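Local structure of coclaurine N-methyltransferase (Coptis japonica, 6GKV) at residues A[127-132]-A[136-141]; A[162-167]-A[175-180]. The protein catalyses the N-methylation of coclaurine in alkaloid biosynthesis, probably taking the methyl group from S-adenosyl-L-methionine. All coordinates share one frame; numbering follows the deposited sequence.

Contact 1 of 2, residues A[127-132]-A[136-141]. With SAH (S-adenosyl-L-homocysteine), chain C.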
loop_
_atom_site.group_PDB
_atom_site.type_symbol
_atom_site.label_atom_id
_atom_site.label_comp_id
_atom_site.label_asym_id
_atom_site.label_seq_id
_atom_site.Cartn_x
_atom_site.Cartn_y
_atom_site.Cartn_z
ATOM N N VAL A 127 -23.744 -16.802 2.798
ATOM C CA VAL A 127 -23.240 -15.425 2.828
ATOM C C VAL A 127 -23.479 -14.732 4.165
ATOM O O VAL A 127 -24.594 -14.712 4.671
ATOM C CB VAL A 127 -23.883 -14.589 1.720
ATOM C CG1 VAL A 127 -23.277 -13.167 1.672
ATOM C CG2 VAL A 127 -23.728 -15.282 0.397
ATOM N N LEU A 128 -22.415 -14.162 4.724
ATOM C CA LEU A 128 -22.475 -13.414 5.981
ATOM C C LEU A 128 -22.279 -11.924 5.750
ATOM O O LEU A 128 -21.281 -11.492 5.166
ATOM C CB LEU A 128 -21.418 -13.926 6.944
ATOM C CG LEU A 128 -21.283 -13.249 8.300
ATOM C CD1 LEU A 128 -22.586 -13.350 9.059
ATOM C CD2 LEU A 128 -20.152 -13.905 9.089
ATOM N N ASP A 129 -23.239 -11.137 6.221
ATOM C CA ASP A 129 -23.215 -9.696 6.034
ATOM C C ASP A 129 -22.956 -9.007 7.372
ATOM O O ASP A 129 -23.882 -8.790 8.155
ATOM C CB ASP A 129 -24.534 -9.236 5.413
ATOM C CG ASP A 129 -24.547 -7.761 5.090
ATOM O OD1 ASP A 129 -23.463 -7.150 5.016
ATOM O OD2 ASP A 129 -25.648 -7.216 4.880
ATOM N N LEU A 130 -21.688 -8.680 7.631
ATOM C CA LEU A 130 -21.286 -8.098 8.910
ATOM C C LEU A 130 -21.544 -6.604 8.950
ATOM O O LEU A 130 -20.950 -5.840 8.182
ATOM C CB LEU A 130 -19.809 -8.374 9.201
ATOM C CG LEU A 130 -19.475 -9.820 9.566
ATOM C CD1 LEU A 130 -17.990 -10.009 9.812
ATOM C CD2 LEU A 130 -20.267 -10.223 10.788
ATOM N N GLY A 131 -22.432 -6.195 9.857
ATOM C CA GLY A 131 -22.801 -4.804 9.982
ATOM C C GLY A 131 -23.740 -4.418 8.858
ATOM O O GLY A 131 -23.475 -3.492 8.088
ATOM N N CYS A 132 -24.866 -5.117 8.808
ATOM C CA CYS A 132 -25.765 -5.132 7.664
ATOM C C CYS A 132 -26.625 -3.889 7.422
ATOM O O CYS A 132 -27.313 -3.800 6.390
ATOM C CB CYS A 132 -26.694 -6.328 7.817
ATOM S SG CYS A 132 -27.695 -6.195 9.291
ATOM N N ALA A 136 -29.753 -3.712 2.911
ATOM C CA ALA A 136 -29.739 -3.451 1.474
ATOM C C ALA A 136 -29.035 -4.576 0.714
ATOM O O ALA A 136 -29.538 -5.057 -0.317
ATOM C CB ALA A 136 -29.076 -2.129 1.189
ATOM N N LEU A 137 -27.894 -5.018 1.246
ATOM C CA LEU A 137 -27.114 -6.086 0.614
ATOM C C LEU A 137 -27.687 -7.471 0.898
ATOM O O LEU A 137 -27.782 -8.299 -0.006
ATOM C CB LEU A 137 -25.659 -6.031 1.070
ATOM C CG LEU A 137 -24.677 -7.070 0.515
ATOM C CD1 LEU A 137 -24.577 -7.027 -1.024
ATOM C CD2 LEU A 137 -23.310 -6.857 1.151
ATOM N N THR A 138 -28.066 -7.718 2.151
ATOM C CA THR A 138 -28.668 -8.994 2.534
ATOM C C THR A 138 -29.852 -9.326 1.641
ATOM O O THR A 138 -29.887 -10.384 1.020
ATOM C CB THR A 138 -29.122 -8.983 4.005
ATOM O OG1 THR A 138 -27.970 -9.046 4.851
ATOM C CG2 THR A 138 -30.016 -10.176 4.306
ATOM N N LEU A 139 -30.804 -8.406 1.559
ATOM C CA LEU A 139 -32.026 -8.631 0.794
ATOM C C LEU A 139 -31.742 -8.814 -0.697
ATOM O O LEU A 139 -32.397 -9.602 -1.382
ATOM C CB LEU A 139 -32.999 -7.469 1.014
ATOM C CG LEU A 139 -33.253 -7.223 2.499
ATOM C CD1 LEU A 139 -34.222 -6.044 2.765
ATOM C CD2 LEU A 139 -33.743 -8.526 3.131
ATOM N N HIS A 140 -30.757 -8.076 -1.189
ATOM C CA HIS A 140 -30.425 -8.076 -2.606
ATOM C C HIS A 140 -29.795 -9.403 -3.011
ATOM O O HIS A 140 -30.194 -10.020 -4.003
ATOM C CB HIS A 140 -29.483 -6.912 -2.923
ATOM C CG HIS A 140 -29.059 -6.839 -4.358
ATOM N ND1 HIS A 140 -27.924 -7.463 -4.833
ATOM C CD2 HIS A 140 -29.611 -6.198 -5.416
ATOM C CE1 HIS A 140 -27.796 -7.213 -6.124
ATOM N NE2 HIS A 140 -28.806 -6.450 -6.503
ATOM N N VAL A 141 -28.806 -9.838 -2.237
ATOM C CA VAL A 141 -28.163 -11.125 -2.475
ATOM C C VAL A 141 -29.170 -12.255 -2.256
ATOM O O VAL A 141 -29.223 -13.205 -3.041
ATOM C CB VAL A 141 -26.928 -11.321 -1.556
ATOM C CG1 VAL A 141 -26.411 -12.756 -1.610
ATOM C CG2 VAL A 141 -25.832 -10.346 -1.933
HETATM N N SAH C . -23.448 -2.047 6.000
HETATM C CA SAH C . -24.651 -1.226 5.999
HETATM C CB SAH C . -24.520 -0.069 6.980
HETATM C CG SAH C . -23.117 0.509 7.148
HETATM S SD SAH C . -23.065 1.710 8.507
HETATM C C SAH C . -24.959 -0.678 4.614
HETATM O O SAH C . -24.068 -0.709 3.764
HETATM O OXT SAH C . -26.072 -0.203 4.331
HETATM C "C5'" SAH C . -22.222 0.570 9.640
HETATM C "C4'" SAH C . -23.063 -0.635 10.076
HETATM O "O4'" SAH C . -22.339 -1.438 10.994
HETATM C "C3'" SAH C . -24.353 -0.231 10.778
HETATM O "O3'" SAH C . -25.366 -1.136 10.417
HETATM C "C2'" SAH C . -24.085 -0.428 12.248
HETATM O "O2'" SAH C . -25.283 -0.804 12.882
HETATM C "C1'" SAH C . -23.047 -1.549 12.224
HETATM N N9 SAH C . -22.124 -1.521 13.381
HETATM C C8 SAH C . -21.365 -0.469 13.849
HETATM N N7 SAH C . -20.666 -0.892 14.935
HETATM C C5 SAH C . -20.969 -2.200 15.167
HETATM C C6 SAH C . -20.559 -3.121 16.139
HETATM N N6 SAH C . -19.690 -2.778 17.093
HETATM N N1 SAH C . -21.067 -4.407 16.108
HETATM C C2 SAH C . -21.976 -4.773 15.131
HETATM N N3 SAH C . -22.377 -3.861 14.176
HETATM C C4 SAH C . -21.884 -2.598 14.198
HETATM O O HOH W 1 -26.871 -5.139 4.277
#
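The glycine-rich turn of a Rossmann-type methyltransferase fold runs between strand 126-130 and helix 136-143, and here D129 and T138 join its two sides. The short axes are nearly antiparallel at 164° and come within 9.1 Å, as expected where a strand turns back into a helix. T138 OG1 donates to D129 OD2 at 3.0 Å, using the anti lone pair of that oxygen. With chi1 at -73°, OG1 of T138 stands beside the backbone N and reaches D129, while CG2 is anti to that N. A water also gives a short bond to D129 OD2, a second one to C132 O, and accepts from L137 N at 3.2 Å, tying the turn to the first turn of the helix. D129 OD1 has no polar partner in the model and lies 3.9 Å from L137 CD2. Farther from the turn, V127 CG2 meets V141 CG1 at 4.2 Å. G131 O accepts a short bond (2.5 Å) from SAH N; the positive phi of G131, 76°, suits glycine, and a CB there would clash with SAH O4'. Strand 127-130 is hydrogen-bonded between strands 149-154 and 191-197, while helix 104-118 receives L137 and V141 on the helix side.

Contact 2 of 2, residues A[162-167]-A[175-180]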
loop_
_atom_site.group_PDB
_atom_site.type_symbol
_atom_site.label_atom_id
_atom_site.label_comp_id
_atom_site.label_asym_id
_atom_site.label_seq_id
_atom_site.Cartn_x
_atom_site.Cartn_y
_atom_site.Cartn_z
ATOM N N TYR A 162 -36.236 -4.422 10.880
ATOM C CA TYR A 162 -36.683 -4.131 9.540
ATOM C C TYR A 162 -36.408 -5.268 8.573
ATOM O O TYR A 162 -37.180 -5.500 7.634
ATOM C CB TYR A 162 -36.019 -2.844 9.037
ATOM C CG TYR A 162 -36.362 -2.570 7.604
ATOM C CD1 TYR A 162 -37.608 -2.081 7.262
ATOM C CD2 TYR A 162 -35.448 -2.822 6.590
ATOM C CE1 TYR A 162 -37.938 -1.838 5.953
ATOM C CE2 TYR A 162 -35.770 -2.587 5.274
ATOM C CZ TYR A 162 -37.021 -2.096 4.958
ATOM O OH TYR A 162 -37.347 -1.854 3.641
ATOM N N ILE A 163 -35.315 -5.987 8.790
ATOM C CA ILE A 163 -34.910 -6.967 7.796
ATOM C C ILE A 163 -35.838 -8.171 7.857
ATOM O O ILE A 163 -36.443 -8.539 6.856
ATOM C CB ILE A 163 -33.440 -7.375 7.986
ATOM C CG1 ILE A 163 -32.548 -6.199 7.575
ATOM C CG2 ILE A 163 -33.111 -8.565 7.128
ATOM C CD1 ILE A 163 -31.129 -6.283 8.066
ATOM N N GLU A 164 -35.986 -8.751 9.041
ATOM C CA GLU A 164 -36.812 -9.935 9.203
ATOM C C GLU A 164 -38.229 -9.710 8.677
ATOM O O GLU A 164 -38.819 -10.590 8.043
ATOM C CB GLU A 164 -36.835 -10.350 10.675
ATOM C CG GLU A 164 -35.482 -10.871 11.147
ATOM C CD GLU A 164 -35.521 -11.488 12.529
ATOM O OE1 GLU A 164 -36.458 -11.181 13.300
ATOM O OE2 GLU A 164 -34.610 -12.293 12.831
ATOM N N GLU A 165 -38.758 -8.517 8.918
ATOM C CA GLU A 165 -40.098 -8.182 8.472
ATOM C C GLU A 165 -40.155 -8.011 6.956
ATOM O O GLU A 165 -41.008 -8.602 6.280
ATOM C CB GLU A 165 -40.576 -6.921 9.182
ATOM C CG GLU A 165 -40.411 -7.012 10.694
ATOM C CD GLU A 165 -41.650 -6.596 11.458
ATOM O OE1 GLU A 165 -42.451 -5.815 10.900
ATOM O OE2 GLU A 165 -41.824 -7.056 12.609
ATOM N N GLU A 166 -39.227 -7.224 6.421
ATOM C CA GLU A 166 -39.221 -6.934 4.996
ATOM C C GLU A 166 -38.661 -8.086 4.165
ATOM O O GLU A 166 -38.626 -7.996 2.938
ATOM C CB GLU A 166 -38.428 -5.657 4.718
ATOM C CG GLU A 166 -39.308 -4.490 4.314
ATOM C CD GLU A 166 -39.698 -4.529 2.855
ATOM O OE1 GLU A 166 -38.820 -4.294 2.003
ATOM O OE2 GLU A 166 -40.884 -4.789 2.559
ATOM N N SER A 167 -38.234 -9.165 4.825
ATOM C CA SER A 167 -37.716 -10.345 4.116
ATOM C C SER A 167 -38.781 -11.437 3.970
ATOM O O SER A 167 -38.715 -12.250 3.050
ATOM C CB SER A 167 -36.474 -10.918 4.819
ATOM O OG SER A 167 -36.769 -11.320 6.146
ATOM N N VAL A 175 -32.973 -15.317 4.184
ATOM C CA VAL A 175 -32.498 -14.345 5.151
ATOM C C VAL A 175 -32.636 -14.824 6.579
ATOM O O VAL A 175 -33.701 -15.249 7.009
ATOM C CB VAL A 175 -33.230 -13.011 5.028
ATOM C CG1 VAL A 175 -32.630 -12.012 6.005
ATOM C CG2 VAL A 175 -33.147 -12.500 3.607
ATOM N N GLU A 176 -31.526 -14.734 7.295
ATOM C CA GLU A 176 -31.464 -14.972 8.721
ATOM C C GLU A 176 -30.710 -13.798 9.356
ATOM O O GLU A 176 -29.705 -13.347 8.799
ATOM C CB GLU A 176 -30.776 -16.303 8.995
ATOM C CG GLU A 176 -30.188 -16.441 10.376
ATOM C CD GLU A 176 -29.367 -17.703 10.517
ATOM O OE1 GLU A 176 -29.484 -18.588 9.644
ATOM O OE2 GLU A 176 -28.604 -17.808 11.497
ATOM N N VAL A 177 -31.192 -13.278 10.484
ATOM C CA VAL A 177 -30.544 -12.123 11.107
ATOM C C VAL A 177 -30.202 -12.339 12.578
ATOM O O VAL A 177 -31.045 -12.776 13.365
ATOM C CB VAL A 177 -31.421 -10.866 11.011
ATOM C CG1 VAL A 177 -30.644 -9.642 11.483
ATOM C CG2 VAL A 177 -31.921 -10.670 9.594
ATOM N N LYS A 178 -28.968 -12.006 12.947
ATOM C CA LYS A 178 -28.474 -12.214 14.310
ATOM C C LYS A 178 -28.159 -10.894 15.007
ATOM O O LYS A 178 -27.507 -10.029 14.419
ATOM C CB LYS A 178 -27.207 -13.084 14.303
ATOM C CG LYS A 178 -27.291 -14.373 13.505
ATOM C CD LYS A 178 -26.043 -15.230 13.753
ATOM C CE LYS A 178 -26.213 -16.661 13.247
ATOM N NZ LYS A 178 -27.505 -17.270 13.683
ATOM N N LEU A 179 -28.584 -10.744 16.263
ATOM C CA LEU A 179 -28.251 -9.534 17.010
ATOM C C LEU A 179 -27.028 -9.749 17.914
ATOM O O LEU A 179 -27.105 -10.469 18.913
ATOM C CB LEU A 179 -29.450 -9.070 17.831
ATOM C CG LEU A 179 -29.433 -7.633 18.361
ATOM C CD1 LEU A 179 -29.785 -6.612 17.273
ATOM C CD2 LEU A 179 -30.377 -7.539 19.532
ATOM N N ALA A 180 -25.903 -9.121 17.560
ATOM C CA ALA A 180 -24.630 -9.345 18.258
ATOM C C ALA A 180 -23.672 -8.162 18.185
ATOM O O ALA A 180 -23.662 -7.425 17.203
ATOM C CB ALA A 180 -23.936 -10.584 17.698
#
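I163 and V177 form the apolar centre of this contact: I163 CG2 lies 3.5 Å from V177 CG2, the two side chains crossing at about a right angle. The same methyl also reaches V175 CG1 at 3.7 Å, so one branch of I163 bridges V175 and V177, which lie two residues apart and face the helix together. It can do so because CG2 stands anti to the backbone N (chi1 -71°, measured to CG1), which leaves CG1 beside the N and leading elsewhere. One helical turn later S167 CB packs on V175 CB at 3.9 Å. E164 adds an aliphatic contact, its CG lying 3.9 Å from V177 CG2 as the extended chain passes obliquely over the valine.

The polar groups meet partners mostly on their own helix or strand. E164 OE2 comes 3.6 Å from V177 O, an approach of two acceptors that the salt bridge from K160 to the same carboxylate oxygen probably makes tolerable. Replacing E164 by alanine removes the carboxylate and CG, which would probably leave K160 without this mate and take the cover from one flank of V177. S167 OG turns back to its own helix, its chi1 of 60° placing it between N and carbonyl carbon and near the carbonyls of I163 and E164. On the other face of the strand, E176 and K178 point away from the helix and pair with each other, K178 NZ to E176 OE2 at 2.5 Å, a short salt bridge.

Strand 176-179 also bonds by its backbone to strand 149-154, E176 meeting V150 and A152. Helix 157-168 thus covers an outermost strand of the sheet and closes the second half of a beta-alpha-beta crossover, the repeated unit of Rossmann-type methyltransferases.

In the fold
Contact 1 joins the first strand and helix of one beta-alpha-beta unit, contact 2 the helix and last strand of the next; the units share strand 149-154, and the contact centres are 10 Å apart. They touch directly: T138 CG2 lies 3.6 Å from V175 CG1, C132 SG 3.6 Å from I163 CD1, and L139 CD2 4.0 Å from S167 CB, so the turn, the two helices and V175 share one packed seam. T138 serves both, with its hydroxyl turned to contact 1 and its methyl to contact 2. Contact 1 lies directly against SAH, whereas the packing side chain I163 is about 8 Å from it, although A180, ending segment 175-180, touches it. The bound N-methylheliamine is about 12 Å from the side chain of D129.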